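Local coordinates for DUF115 domain-containing protein (Magnetospirillum magneticum AMB-1, PDB 5MU5) that probably transfers sugar, of the nonulosonic acid type in related Maf enzymes, onto flagellin and is involved in the formation of the bacterial flagellum, at residues Y253-R257 with L536-W541; S262-H266 with E383-D387; A298-G304 with I315-M321; A345-N351 with D363-R369. Numbering follows the deposited sequence.

Contact 1 of 4, residues Y253-R257 with L536-W541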
loop_
_atom_site.group_PDB
_atom_site.type_symbol
_atom_site.label_atom_id
_atom_site.label_comp_id
_atom_site.label_asym_id
_atom_site.label_seq_id
_atom_site.Cartn_x
_atom_site.Cartn_y
_atom_site.Cartn_z
ATOM N N TYR A 253 -5.472 2.664 -22.470
ATOM C CA TYR A 253 -5.757 2.121 -23.787
ATOM C C TYR A 253 -5.946 3.278 -24.765
ATOM O O TYR A 253 -5.290 3.330 -25.788
ATOM C CB TYR A 253 -7.020 1.259 -23.737
ATOM C CG TYR A 253 -7.501 0.713 -25.066
ATOM C CD1 TYR A 253 -8.120 1.542 -26.000
ATOM C CD2 TYR A 253 -7.382 -0.645 -25.368
ATOM C CE1 TYR A 253 -8.568 1.044 -27.204
ATOM C CE2 TYR A 253 -7.832 -1.144 -26.569
ATOM C CZ TYR A 253 -8.422 -0.286 -27.479
ATOM O OH TYR A 253 -8.893 -0.767 -28.670
ATOM N N LYS A 254 -6.821 4.219 -24.424
ATOM C CA LYS A 254 -7.131 5.333 -25.322
ATOM C C LYS A 254 -5.957 6.269 -25.487
ATOM O O LYS A 254 -5.760 6.812 -26.545
ATOM C CB LYS A 254 -8.312 6.137 -24.808
ATOM C CG LYS A 254 -9.579 5.338 -24.649
ATOM C CD LYS A 254 -10.132 4.858 -25.959
ATOM C CE LYS A 254 -10.713 6.018 -26.732
ATOM N NZ LYS A 254 -11.352 5.522 -27.971
ATOM N N ASN A 255 -5.194 6.472 -24.428
ATOM C CA ASN A 255 -4.028 7.326 -24.510
ATOM C C ASN A 255 -2.960 6.799 -25.460
ATOM O O ASN A 255 -2.243 7.576 -26.059
ATOM C CB ASN A 255 -3.413 7.506 -23.126
ATOM C CG ASN A 255 -4.140 8.540 -22.297
ATOM O OD1 ASN A 255 -4.714 9.477 -22.846
ATOM N ND2 ASN A 255 -4.104 8.389 -20.969
ATOM N N MET A 256 -2.851 5.486 -25.589
ATOM C CA MET A 256 -1.769 4.899 -26.363
ATOM C C MET A 256 -2.140 4.346 -27.715
ATOM O O MET A 256 -1.253 4.063 -28.502
ATOM C CB MET A 256 -1.143 3.790 -25.548
ATOM C CG MET A 256 -0.359 4.320 -24.371
ATOM S SD MET A 256 0.112 2.937 -23.363
ATOM C CE MET A 256 1.275 2.100 -24.460
ATOM N N ARG A 257 -3.435 4.175 -27.950
ATOM C CA ARG A 257 -3.975 3.601 -29.169
ATOM C C ARG A 257 -3.492 4.328 -30.421
ATOM O O ARG A 257 -2.903 3.713 -31.297
ATOM C CB ARG A 257 -5.512 3.670 -29.124
ATOM C CG ARG A 257 -6.230 3.037 -30.308
ATOM C CD ARG A 257 -6.101 1.528 -30.243
ATOM N NE ARG A 257 -6.576 0.879 -31.447
ATOM C CZ ARG A 257 -5.858 0.716 -32.556
ATOM N NH1 ARG A 257 -4.611 1.171 -32.643
ATOM N NH2 ARG A 257 -6.403 0.097 -33.594
ATOM N N LEU A 536 3.788 0.207 -30.377
ATOM C CA LEU A 536 3.836 -0.020 -28.943
ATOM C C LEU A 536 2.498 -0.523 -28.441
ATOM O O LEU A 536 2.437 -1.521 -27.721
ATOM C CB LEU A 536 4.229 1.244 -28.187
ATOM C CG LEU A 536 4.292 1.047 -26.677
ATOM C CD1 LEU A 536 5.138 -0.168 -26.299
ATOM C CD2 LEU A 536 4.811 2.320 -26.016
ATOM N N PHE A 537 1.425 0.146 -28.841
ATOM C CA PHE A 537 0.114 -0.302 -28.432
ATOM C C PHE A 537 -0.125 -1.784 -28.763
ATOM O O PHE A 537 -0.542 -2.546 -27.904
ATOM C CB PHE A 537 -0.994 0.570 -29.029
ATOM C CG PHE A 537 -2.361 0.007 -28.821
ATOM C CD1 PHE A 537 -3.026 0.184 -27.614
ATOM C CD2 PHE A 537 -2.970 -0.750 -29.820
ATOM C CE1 PHE A 537 -4.279 -0.368 -27.411
ATOM C CE2 PHE A 537 -4.223 -1.304 -29.624
ATOM C CZ PHE A 537 -4.879 -1.112 -28.415
ATOM N N HIS A 538 0.129 -2.182 -30.002
ATOM C CA HIS A 538 -0.141 -3.552 -30.421
ATOM C C HIS A 538 0.758 -4.558 -29.728
ATOM O O HIS A 538 0.311 -5.644 -29.370
ATOM C CB HIS A 538 -0.027 -3.711 -31.937
ATOM C CG HIS A 538 -1.133 -3.046 -32.683
ATOM N ND1 HIS A 538 -2.456 -3.390 -32.503
ATOM C CD2 HIS A 538 -1.119 -2.063 -33.614
ATOM C CE1 HIS A 538 -3.211 -2.646 -33.295
ATOM N NE2 HIS A 538 -2.425 -1.832 -33.978
ATOM N N ASP A 539 2.022 -4.200 -29.556
ATOM C CA ASP A 539 2.956 -5.038 -28.831
ATOM C C ASP A 539 2.397 -5.372 -27.450
ATOM O O ASP A 539 2.362 -6.540 -27.062
ATOM C CB ASP A 539 4.301 -4.334 -28.682
ATOM C CG ASP A 539 5.294 -5.157 -27.902
ATOM O OD1 ASP A 539 5.639 -6.272 -28.357
ATOM O OD2 ASP A 539 5.721 -4.692 -26.828
ATOM N N ARG A 540 1.942 -4.351 -26.720
ATOM C CA ARG A 540 1.372 -4.555 -25.387
ATOM C C ARG A 540 -0.010 -5.232 -25.423
ATOM O O ARG A 540 -0.200 -6.269 -24.808
ATOM C CB ARG A 540 1.295 -3.228 -24.620
ATOM C CG ARG A 540 2.629 -2.498 -24.394
ATOM C CD ARG A 540 3.540 -3.221 -23.409
ATOM N NE ARG A 540 4.139 -4.406 -24.011
ATOM C CZ ARG A 540 4.790 -5.356 -23.347
ATOM N NH1 ARG A 540 4.955 -5.282 -22.030
ATOM N NH2 ARG A 540 5.281 -6.391 -24.021
ATOM N N TRP A 541 -0.963 -4.667 -26.154
ATOM C CA TRP A 541 -2.342 -5.186 -26.181
ATOM C C TRP A 541 -2.546 -6.611 -26.710
ATOM O O TRP A 541 -3.266 -7.402 -26.095
ATOM C CB TRP A 541 -3.225 -4.261 -26.999
ATOM C CG TRP A 541 -4.670 -4.567 -26.903
ATOM C CD1 TRP A 541 -5.462 -5.071 -27.879
ATOM C CD2 TRP A 541 -5.512 -4.372 -25.762
ATOM N NE1 TRP A 541 -6.758 -5.197 -27.426
ATOM C CE2 TRP A 541 -6.812 -4.775 -26.127
ATOM C CE3 TRP A 541 -5.298 -3.868 -24.479
ATOM C CZ2 TRP A 541 -7.887 -4.718 -25.254
ATOM C CZ3 TRP A 541 -6.362 -3.798 -23.611
ATOM C CH2 TRP A 541 -7.649 -4.225 -24.002
#
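Leu536 opens the interface from helix 534-541: its CD2 lies 3.9 Å from CE of Met256, whose flexible thioether fills the gap between the two helices. Phe537 follows at the centre, losing more surface than any other residue here. One face of its ring receives Arg257 CD, 3.6 Å from the centroid in a CH-pi contact, while its edge meets the face of Tyr253 in a T-shaped pair (centroids 5.0 Å apart, planes at 85°), starting an aromatic cluster that Trp541 completes. Helices 242-257 and 534-541 meet beside helix 373-378, whose Phe378 touches Tyr253, Met256 and Phe537; the short segments come within 9.8 Å at closest, directions 136° apart, with bulky side chains between. Glu648 accepts a hydrogen bond from Tyr253 OH and forms a salt bridge with Arg257 NE. His538 borders the packing, its NE2 3.9 Å from Arg257 NH1. One turn beyond Phe537, the edge of Tyr253 points at the face of the Trp541 six-membered ring, a second T-shaped pair (centroids 4.9 Å apart, planes at 83°).

Contact 2 of 4, residues S262-H266 with E383-D387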
loop_
_atom_site.group_PDB
_atom_site.type_symbol
_atom_site.label_atom_id
_atom_site.label_comp_id
_atom_site.label_asym_id
_atom_site.label_seq_id
_atom_site.Cartn_x
_atom_site.Cartn_y
_atom_site.Cartn_z
ATOM N N SER A 262 4.732 10.690 -26.584
ATOM C CA SER A 262 6.024 10.153 -26.239
ATOM C C SER A 262 5.980 9.578 -24.825
ATOM O O SER A 262 4.994 9.742 -24.111
ATOM C CB SER A 262 7.083 11.227 -26.344
ATOM O OG SER A 262 7.172 11.739 -27.656
ATOM N N ILE A 263 7.052 8.887 -24.458
ATOM C CA ILE A 263 7.157 8.165 -23.214
ATOM C C ILE A 263 8.349 8.684 -22.453
ATOM O O ILE A 263 9.433 8.813 -23.022
ATOM C CB ILE A 263 7.427 6.673 -23.463
ATOM C CG1 ILE A 263 6.343 6.059 -24.343
ATOM C CG2 ILE A 263 7.468 5.931 -22.138
ATOM C CD1 ILE A 263 4.944 6.233 -23.780
ATOM N N LEU A 264 8.160 8.960 -21.170
ATOM C CA LEU A 264 9.229 9.449 -20.313
ATOM C C LEU A 264 10.280 8.375 -20.011
ATOM O O LEU A 264 9.961 7.217 -19.775
ATOM C CB LEU A 264 8.642 9.988 -19.025
ATOM C CG LEU A 264 9.619 10.678 -18.073
ATOM C CD1 LEU A 264 8.912 11.725 -17.219
ATOM C CD2 LEU A 264 10.307 9.665 -17.166
ATOM N N GLN A 265 11.537 8.802 -19.976
ATOM C CA GLN A 265 12.688 7.918 -19.760
ATOM C C GLN A 265 13.637 8.572 -18.744
ATOM O O GLN A 265 13.767 9.781 -18.725
ATOM C CB GLN A 265 13.372 7.706 -21.094
ATOM C CG GLN A 265 14.315 6.547 -21.165
ATOM C CD GLN A 265 14.589 6.131 -22.605
ATOM O OE1 GLN A 265 14.781 4.954 -22.893
ATOM N NE2 GLN A 265 14.566 7.082 -23.515
ATOM N N HIS A 266 14.228 7.770 -17.860
ATOM C CA HIS A 266 15.189 8.254 -16.882
ATOM C C HIS A 266 16.470 8.572 -17.587
ATOM O O HIS A 266 16.862 7.869 -18.486
ATOM C CB HIS A 266 15.450 7.215 -15.800
ATOM C CG HIS A 266 14.328 7.089 -14.823
ATOM N ND1 HIS A 266 14.413 7.556 -13.525
ATOM C CD2 HIS A 266 13.074 6.601 -14.965
ATOM C CE1 HIS A 266 13.265 7.332 -12.904
ATOM N NE2 HIS A 266 12.433 6.763 -13.757
ATOM N N GLU A 383 11.994 1.283 -16.608
ATOM C CA GLU A 383 12.671 2.547 -16.955
ATOM C C GLU A 383 11.750 3.682 -17.455
ATOM O O GLU A 383 12.200 4.815 -17.611
ATOM C CB GLU A 383 13.817 2.315 -17.963
ATOM C CG GLU A 383 13.426 1.871 -19.369
ATOM C CD GLU A 383 13.435 0.362 -19.557
ATOM O OE1 GLU A 383 12.794 -0.375 -18.757
ATOM O OE2 GLU A 383 14.086 -0.094 -20.527
ATOM N N TYR A 384 10.477 3.383 -17.717
ATOM C CA TYR A 384 9.525 4.394 -18.176
ATOM C C TYR A 384 8.497 4.763 -17.101
ATOM O O TYR A 384 7.481 5.395 -17.395
ATOM C CB TYR A 384 8.819 3.925 -19.459
ATOM C CG TYR A 384 9.764 3.455 -20.543
ATOM C CD1 TYR A 384 10.458 4.364 -21.338
ATOM C CD2 TYR A 384 9.948 2.097 -20.793
ATOM C CE1 TYR A 384 11.318 3.930 -22.341
ATOM C CE2 TYR A 384 10.810 1.656 -21.789
ATOM C CZ TYR A 384 11.490 2.574 -22.545
ATOM O OH TYR A 384 12.334 2.150 -23.508
ATOM N N SER A 385 8.751 4.363 -15.861
ATOM C CA SER A 385 7.870 4.720 -14.750
ATOM C C SER A 385 8.612 5.636 -13.804
ATOM O O SER A 385 9.812 5.867 -13.959
ATOM C CB SER A 385 7.377 3.485 -13.981
ATOM O OG SER A 385 8.461 2.684 -13.596
ATOM N N LEU A 386 7.862 6.179 -12.855
ATOM C CA LEU A 386 8.396 7.001 -11.806
ATOM C C LEU A 386 8.006 6.404 -10.460
ATOM O O LEU A 386 6.949 5.787 -10.332
ATOM C CB LEU A 386 7.837 8.415 -11.911
ATOM C CG LEU A 386 8.185 9.173 -13.185
ATOM C CD1 LEU A 386 7.415 10.471 -13.202
ATOM C CD2 LEU A 386 9.681 9.432 -13.311
ATOM N N ASP A 387 8.906 6.571 -9.494
ATOM C CA ASP A 387 8.667 6.287 -8.095
ATOM C C ASP A 387 8.263 7.595 -7.435
ATOM O O ASP A 387 8.707 8.679 -7.858
ATOM C CB ASP A 387 9.954 5.822 -7.418
ATOM C CG ASP A 387 10.409 4.465 -7.889
ATOM O OD1 ASP A 387 9.553 3.662 -8.322
ATOM O OD2 ASP A 387 11.632 4.197 -7.813
#
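A single conventional hydrogen bond joins these segments: His266 NE2 donates to Ser385 O (2.8 Å, 155°). The imidazole suits this place because its ring is long enough to bring a donor to a backbone carbonyl of the loop, and Glu383 O also lies near the ring plane, 3.3 Å from His266 CD2. A weaker CA-H...O contact links Tyr384 CA to Leu264 O at 3.3 Å. The chain directions are 91° apart, so the loop 383-387 crosses the chain as it leaves strand 262-263 instead of pairing with it as a further strand; this short strand borders strand 363-367 in the large mixed sheet, and the loop leads on to helix 393-404. Apolar contacts fill the crossing. Ile263 CG2 touches Tyr384 CD1 at 3.5 Å, a branched side chain against a broad ring whose hydroxyl is bound by Arg530. Leu264 CD2 and Leu386 CD2 meet at 3.9 Å, two leucines whose branched apolar ends fill the space and both also pack on Tyr367.

Contact 3 of 4, residues A298-G304 with I315-M321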
loop_
_atom_site.group_PDB
_atom_site.type_symbol
_atom_site.label_atom_id
_atom_site.label_comp_id
_atom_site.label_asym_id
_atom_site.label_seq_id
_atom_site.Cartn_x
_atom_site.Cartn_y
_atom_site.Cartn_z
ATOM N N ALA A 298 15.312 29.309 -16.569
ATOM C CA ALA A 298 14.968 28.168 -15.730
ATOM C C ALA A 298 13.834 27.394 -16.370
ATOM O O ALA A 298 13.009 27.963 -17.076
ATOM C CB ALA A 298 14.565 28.623 -14.343
ATOM N N VAL A 299 13.765 26.096 -16.100
ATOM C CA VAL A 299 12.680 25.298 -16.648
ATOM C C VAL A 299 11.514 25.406 -15.685
ATOM O O VAL A 299 11.708 25.198 -14.503
ATOM C CB VAL A 299 13.137 23.848 -16.845
ATOM C CG1 VAL A 299 11.960 22.935 -17.177
ATOM C CG2 VAL A 299 14.201 23.831 -17.938
ATOM N N ILE A 300 10.331 25.775 -16.178
ATOM C CA ILE A 300 9.151 25.903 -15.328
ATOM C C ILE A 300 8.314 24.632 -15.412
ATOM O O ILE A 300 7.827 24.278 -16.483
ATOM C CB ILE A 300 8.246 27.068 -15.741
ATOM C CG1 ILE A 300 9.019 28.380 -15.858
ATOM C CG2 ILE A 300 7.090 27.209 -14.760
ATOM C CD1 ILE A 300 9.789 28.791 -14.629
ATOM N N ILE A 301 8.184 23.941 -14.285
ATOM C CA ILE A 301 7.348 22.763 -14.188
ATOM C C ILE A 301 6.119 23.166 -13.374
ATOM O O ILE A 301 6.211 23.485 -12.180
ATOM C CB ILE A 301 8.102 21.591 -13.551
ATOM C CG1 ILE A 301 9.231 21.175 -14.482
ATOM C CG2 ILE A 301 7.165 20.414 -13.307
ATOM C CD1 ILE A 301 9.972 19.939 -14.060
ATOM N N SER A 302 4.975 23.189 -14.048
ATOM C CA SER A 302 3.720 23.581 -13.457
ATOM C C SER A 302 3.015 22.331 -13.018
ATOM O O SER A 302 2.810 21.431 -13.810
ATOM C CB SER A 302 2.853 24.324 -14.483
ATOM O OG SER A 302 1.595 24.682 -13.918
ATOM N N CYS A 303 2.631 22.286 -11.751
ATOM C CA CYS A 303 1.974 21.110 -11.195
ATOM C C CYS A 303 0.471 21.326 -11.080
ATOM O O CYS A 303 0.016 22.163 -10.299
ATOM C CB CYS A 303 2.606 20.783 -9.845
ATOM S SG CYS A 303 4.352 20.337 -10.042
ATOM N N GLY A 304 -0.292 20.583 -11.878
ATOM C CA GLY A 304 -1.748 20.689 -11.858
ATOM C C GLY A 304 -2.256 22.120 -11.981
ATOM O O GLY A 304 -1.888 22.819 -12.927
ATOM N N ILE A 315 3.506 33.824 -17.384
ATOM C CA ILE A 315 4.627 32.916 -17.186
ATOM C C ILE A 315 4.296 31.665 -17.963
ATOM O O ILE A 315 3.240 31.091 -17.776
ATOM C CB ILE A 315 4.835 32.603 -15.705
ATOM C CG1 ILE A 315 5.217 33.898 -14.952
ATOM C CG2 ILE A 315 5.884 31.514 -15.543
ATOM C CD1 ILE A 315 5.160 33.809 -13.430
ATOM N N GLN A 316 5.189 31.262 -18.856
ATOM C CA GLN A 316 4.964 30.088 -19.690
ATOM C C GLN A 316 5.548 28.816 -19.047
ATOM O O GLN A 316 6.745 28.675 -18.941
ATOM C CB GLN A 316 5.603 30.320 -21.065
ATOM C CG GLN A 316 5.562 29.128 -22.014
ATOM C CD GLN A 316 4.146 28.709 -22.382
ATOM O OE1 GLN A 316 3.340 29.530 -22.817
ATOM N NE2 GLN A 316 3.841 27.425 -22.224
ATOM N N PRO A 317 4.694 27.888 -18.600
ATOM C CA PRO A 317 5.253 26.605 -18.192
ATOM C C PRO A 317 5.949 25.903 -19.355
ATOM O O PRO A 317 5.475 25.965 -20.479
ATOM C CB PRO A 317 4.029 25.775 -17.798
ATOM C CG PRO A 317 2.922 26.723 -17.637
ATOM C CD PRO A 317 3.241 27.957 -18.414
ATOM N N ASP A 318 7.058 25.239 -19.081
ATOM C CA ASP A 318 7.721 24.409 -20.067
ATOM C C ASP A 318 7.051 23.048 -20.024
ATOM O O ASP A 318 6.795 22.422 -21.055
ATOM C CB ASP A 318 9.197 24.328 -19.742
ATOM C CG ASP A 318 9.904 25.703 -19.879
ATOM O OD1 ASP A 318 10.074 26.151 -21.035
ATOM O OD2 ASP A 318 10.305 26.315 -18.845
ATOM N N PHE A 319 6.735 22.601 -18.813
ATOM C CA PHE A 319 6.014 21.351 -18.623
ATOM C C PHE A 319 4.820 21.564 -17.739
ATOM O O PHE A 319 4.889 22.344 -16.794
ATOM C CB PHE A 319 6.922 20.271 -18.047
ATOM C CG PHE A 319 8.065 19.932 -18.945
ATOM C CD1 PHE A 319 7.840 19.251 -20.133
ATOM C CD2 PHE A 319 9.358 20.317 -18.632
ATOM C CE1 PHE A 319 8.883 18.939 -20.988
ATOM C CE2 PHE A 319 10.406 20.013 -19.480
ATOM C CZ PHE A 319 10.161 19.328 -20.668
ATOM N N GLN A 320 3.724 20.899 -18.088
ATOM C CA GLN A 320 2.518 20.876 -17.275
ATOM C C GLN A 320 2.324 19.431 -16.797
ATOM O O GLN A 320 2.299 18.490 -17.601
ATOM C CB GLN A 320 1.304 21.369 -18.079
ATOM C CG GLN A 320 -0.050 21.183 -17.394
ATOM C CD GLN A 320 -0.219 22.074 -16.175
ATOM O OE1 GLN A 320 0.249 23.214 -16.151
ATOM N NE2 GLN A 320 -0.900 21.562 -15.161
ATOM N N MET A 321 2.194 19.264 -15.482
ATOM C CA MET A 321 2.091 17.929 -14.898
ATOM C C MET A 321 0.656 17.596 -14.547
ATOM O O MET A 321 -0.107 18.468 -14.067
ATOM C CB MET A 321 2.927 17.812 -13.638
ATOM C CG MET A 321 4.350 18.298 -13.761
ATOM S SD MET A 321 5.385 17.357 -14.876
ATOM C CE MET A 321 5.116 15.699 -14.219
#
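Ile300 buries the most surface here, its CG1 lying 3.8 Å from Gln316 O and 4.4 Å from Ile315 CG2. On the sheet face that carries Ile301, Cys303, Phe319 and Met321, Ile301 CG2 lies 3.6 Å from Met321 CG, and Val299 CG1 reaches the edge of the Phe319 ring, 4.0 Å from CD2; beta-branched Val299 and Ile301 suit the extended strand, while pliant Met321 also packs against helix 393-404. The backbones then join in parallel register: Ile300 O accepts from both Asp318 N (2.9 Å) and Phe319 N (3.1 Å), Ser302 N donates to Phe319 O (2.9 Å), Met321 N to Ser302 O (2.8 Å) and Gly304 N to Met321 O (3.0 Å). Asp318 OD2 accepts from Ile300 N at 2.7 Å; Lys518 balances its charge. At the far end Gln320 uses both halves of its amide, OE1 accepting from Ser302 OG (3.0 Å) and NE2 donating to Gly304 O (2.7 Å). Gly304 has a positive phi of 51°, easily adopted without a side chain. Strand 299-303, helix 307-312 and strand 319-322 form a beta-alpha-beta crossover, the repeating unit of the parallel part of this mixed sheet, consistent with a Rossmann-like fold.

Contact 4 of 4, residues A345-N351 with D363-R369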
loop_
_atom_site.group_PDB
_atom_site.type_symbol
_atom_site.label_atom_id
_atom_site.label_comp_id
_atom_site.label_asym_id
_atom_site.label_seq_id
_atom_site.Cartn_x
_atom_site.Cartn_y
_atom_site.Cartn_z
ATOM N N ALA A 345 3.638 24.626 -23.980
ATOM C CA ALA A 345 3.857 23.680 -22.874
ATOM C C ALA A 345 3.660 22.230 -23.299
ATOM O O ALA A 345 2.740 21.920 -24.024
ATOM C CB ALA A 345 2.931 24.004 -21.699
ATOM N N THR A 346 4.554 21.358 -22.859
ATOM C CA THR A 346 4.405 19.922 -23.042
ATOM C C THR A 346 3.720 19.397 -21.787
ATOM O O THR A 346 4.045 19.813 -20.680
ATOM C CB THR A 346 5.784 19.257 -23.220
ATOM O OG1 THR A 346 6.284 19.608 -24.502
ATOM C CG2 THR A 346 5.729 17.730 -23.131
ATOM N N LEU A 347 2.765 18.501 -21.964
ATOM C CA LEU A 347 2.088 17.856 -20.848
ATOM C C LEU A 347 2.828 16.568 -20.489
ATOM O O LEU A 347 3.083 15.742 -21.357
ATOM C CB LEU A 347 0.635 17.564 -21.236
ATOM C CG LEU A 347 -0.351 16.841 -20.303
ATOM C CD1 LEU A 347 -0.002 15.376 -20.176
ATOM C CD2 LEU A 347 -0.444 17.466 -18.929
ATOM N N ILE A 348 3.208 16.415 -19.222
ATOM C CA ILE A 348 3.767 15.152 -18.750
ATOM C C ILE A 348 2.734 14.604 -17.810
ATOM O O ILE A 348 2.461 15.202 -16.772
ATOM C CB ILE A 348 5.080 15.299 -17.976
ATOM C CG1 ILE A 348 6.153 15.914 -18.880
ATOM C CG2 ILE A 348 5.521 13.935 -17.431
ATOM C CD1 ILE A 348 7.476 16.134 -18.173
ATOM N N GLY A 349 2.153 13.474 -18.179
ATOM C CA GLY A 349 1.126 12.883 -17.382
ATOM C C GLY A 349 1.281 11.392 -17.215
ATOM O O GLY A 349 2.000 10.711 -17.955
ATOM N N SER A 350 0.596 10.895 -16.201
ATOM C CA SER A 350 0.424 9.476 -16.012
ATOM C C SER A 350 -0.306 8.882 -17.226
ATOM O O SER A 350 -1.158 9.533 -17.836
ATOM C CB SER A 350 -0.400 9.244 -14.752
ATOM O OG SER A 350 -0.965 7.961 -14.778
ATOM N N ASN A 351 -0.004 7.631 -17.555
ATOM C CA ASN A 351 -0.688 6.975 -18.652
ATOM C C ASN A 351 -2.192 6.843 -18.446
ATOM O O ASN A 351 -2.929 6.603 -19.402
ATOM C CB ASN A 351 -0.079 5.602 -18.952
ATOM C CG ASN A 351 -0.106 4.650 -17.763
ATOM O OD1 ASN A 351 0.346 4.971 -16.644
ATOM N ND2 ASN A 351 -0.602 3.441 -18.015
ATOM N N ASP A 363 1.628 18.826 -27.473
ATOM C CA ASP A 363 2.462 17.650 -27.275
ATOM C C ASP A 363 2.319 17.006 -25.874
ATOM O O ASP A 363 2.212 17.699 -24.851
ATOM C CB ASP A 363 3.894 18.087 -27.527
ATOM C CG ASP A 363 4.888 17.034 -27.183
ATOM O OD1 ASP A 363 4.804 15.900 -27.708
ATOM O OD2 ASP A 363 5.780 17.352 -26.380
ATOM N N VAL A 364 2.366 15.679 -25.841
ATOM C CA VAL A 364 2.077 14.901 -24.651
ATOM C C VAL A 364 3.103 13.797 -24.418
ATOM O O VAL A 364 3.414 13.043 -25.319
ATOM C CB VAL A 364 0.677 14.251 -24.769
ATOM C CG1 VAL A 364 0.325 13.454 -23.520
ATOM C CG2 VAL A 364 -0.387 15.318 -24.992
ATOM N N VAL A 365 3.607 13.723 -23.196
ATOM C CA VAL A 365 4.509 12.682 -22.757
ATOM C C VAL A 365 3.884 11.943 -21.566
ATOM O O VAL A 365 3.387 12.572 -20.625
ATOM C CB VAL A 365 5.847 13.251 -22.286
ATOM C CG1 VAL A 365 6.780 12.115 -21.906
ATOM C CG2 VAL A 365 6.471 14.115 -23.374
ATOM N N TYR A 366 3.915 10.613 -21.615
ATOM C CA TYR A 366 3.359 9.786 -20.571
ATOM C C TYR A 366 4.446 9.061 -19.788
ATOM O O TYR A 366 5.444 8.660 -20.345
ATOM C CB TYR A 366 2.434 8.709 -21.152
ATOM C CG TYR A 366 1.209 9.257 -21.796
ATOM C CD1 TYR A 366 0.279 9.949 -21.059
ATOM C CD2 TYR A 366 0.991 9.091 -23.162
ATOM C CE1 TYR A 366 -0.841 10.464 -21.654
ATOM C CE2 TYR A 366 -0.119 9.613 -23.774
ATOM C CZ TYR A 366 -1.033 10.285 -23.017
ATOM O OH TYR A 366 -2.135 10.805 -23.625
ATOM N N TYR A 367 4.226 8.873 -18.496
ATOM C CA TYR A 367 5.032 7.938 -17.729
ATOM C C TYR A 367 4.040 6.872 -17.250
ATOM O O TYR A 367 2.819 7.093 -17.239
ATOM C CB TYR A 367 5.745 8.622 -16.579
ATOM C CG TYR A 367 4.851 8.983 -15.427
ATOM C CD1 TYR A 367 4.166 10.166 -15.404
ATOM C CD2 TYR A 367 4.688 8.110 -14.361
ATOM C CE1 TYR A 367 3.323 10.483 -14.337
ATOM C CE2 TYR A 367 3.867 8.417 -13.297
ATOM C CZ TYR A 367 3.183 9.597 -13.292
ATOM O OH TYR A 367 2.385 9.885 -12.208
ATOM N N PHE A 368 4.560 5.713 -16.887
ATOM C CA PHE A 368 3.715 4.612 -16.473
ATOM C C PHE A 368 3.616 4.524 -14.974
ATOM O O PHE A 368 4.598 4.309 -14.268
ATOM C CB PHE A 368 4.166 3.310 -17.127
ATOM C CG PHE A 368 3.883 3.307 -18.569
ATOM C CD1 PHE A 368 4.766 3.884 -19.445
ATOM C CD2 PHE A 368 2.660 2.865 -19.036
ATOM C CE1 PHE A 368 4.465 3.969 -20.780
ATOM C CE2 PHE A 368 2.357 2.915 -20.382
ATOM C CZ PHE A 368 3.263 3.474 -21.255
ATOM N N ARG A 369 2.399 4.739 -14.492
ATOM C CA ARG A 369 2.157 4.704 -13.082
ATOM C C ARG A 369 2.044 3.253 -12.591
ATOM O O ARG A 369 1.208 2.509 -13.063
ATOM C CB ARG A 369 0.913 5.499 -12.737
ATOM C CG ARG A 369 0.959 5.832 -11.286
ATOM C CD ARG A 369 -0.227 6.594 -10.791
ATOM N NE ARG A 369 0.039 6.901 -9.389
ATOM C CZ ARG A 369 -0.778 7.576 -8.604
ATOM N NH1 ARG A 369 -1.917 8.032 -9.092
ATOM N NH2 ARG A 369 -0.447 7.798 -7.335
HETATM O O HOH W 1 -0.452 2.461 -15.323
#
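Beginning the first segment's pairing, Thr346 OG1 donates to Asp363 OD2 at 3.0 Å, while the same carboxylate forms a salt bridge with Arg526. Leu347 continues through the backbone, its N donating to Asp363 O (3.0 Å) and its O accepting from Val365 N (2.8 Å), and its CD1 packs 3.9 Å from Val364 CG1. Beside it Ile348 and Val365, beta-branched and suited to extended chain, share the opposite face. Strands 346-350 and 363-367 are thus neighbouring parallel strands of the mixed sheet. Gly349 N then donates to Val365 O and Gly349 O accepts from Tyr367 N, both at 2.9 Å; a CB here would crowd Leu347 CD1. Ser350 is small enough to place its CA over the Tyr367 ring, 4.0 Å from the centroid. Asn351 N donates to Tyr367 O (2.9 Å). Past the strand ends the pairing is carried on by the Asn351 amide: OD1 stands in for a backbone carbonyl, accepting from Arg369 N (3.0 Å), and a water bridges ND2 to Arg369 O.

Contacts 2, 3 and 4, whose segments all lie in the MptE-like range, share one mixed sheet, where strands 299-303, 319-322, 346-350, 363-367 and 262-263 lie side by side. Contact 3 comes before contact 4 along the chain, their centres about 13 Å apart, and Gln320 bonds to the backbones of Thr346 and Ile348 to join them. Contact 2, centred about 9 Å from the centre of contact 4, adds strand 262-263 beside Tyr366; its two segments bracket contacts 3 and 4 in sequence. Contact 1 brackets all three. Its centre is about 15 Å from that of contact 4, the two joined by a probable hydrogen bond from Asn255 to Asn351 and by packing of Met256 on Phe368. It thereby ties the sheet region to helix 534-541.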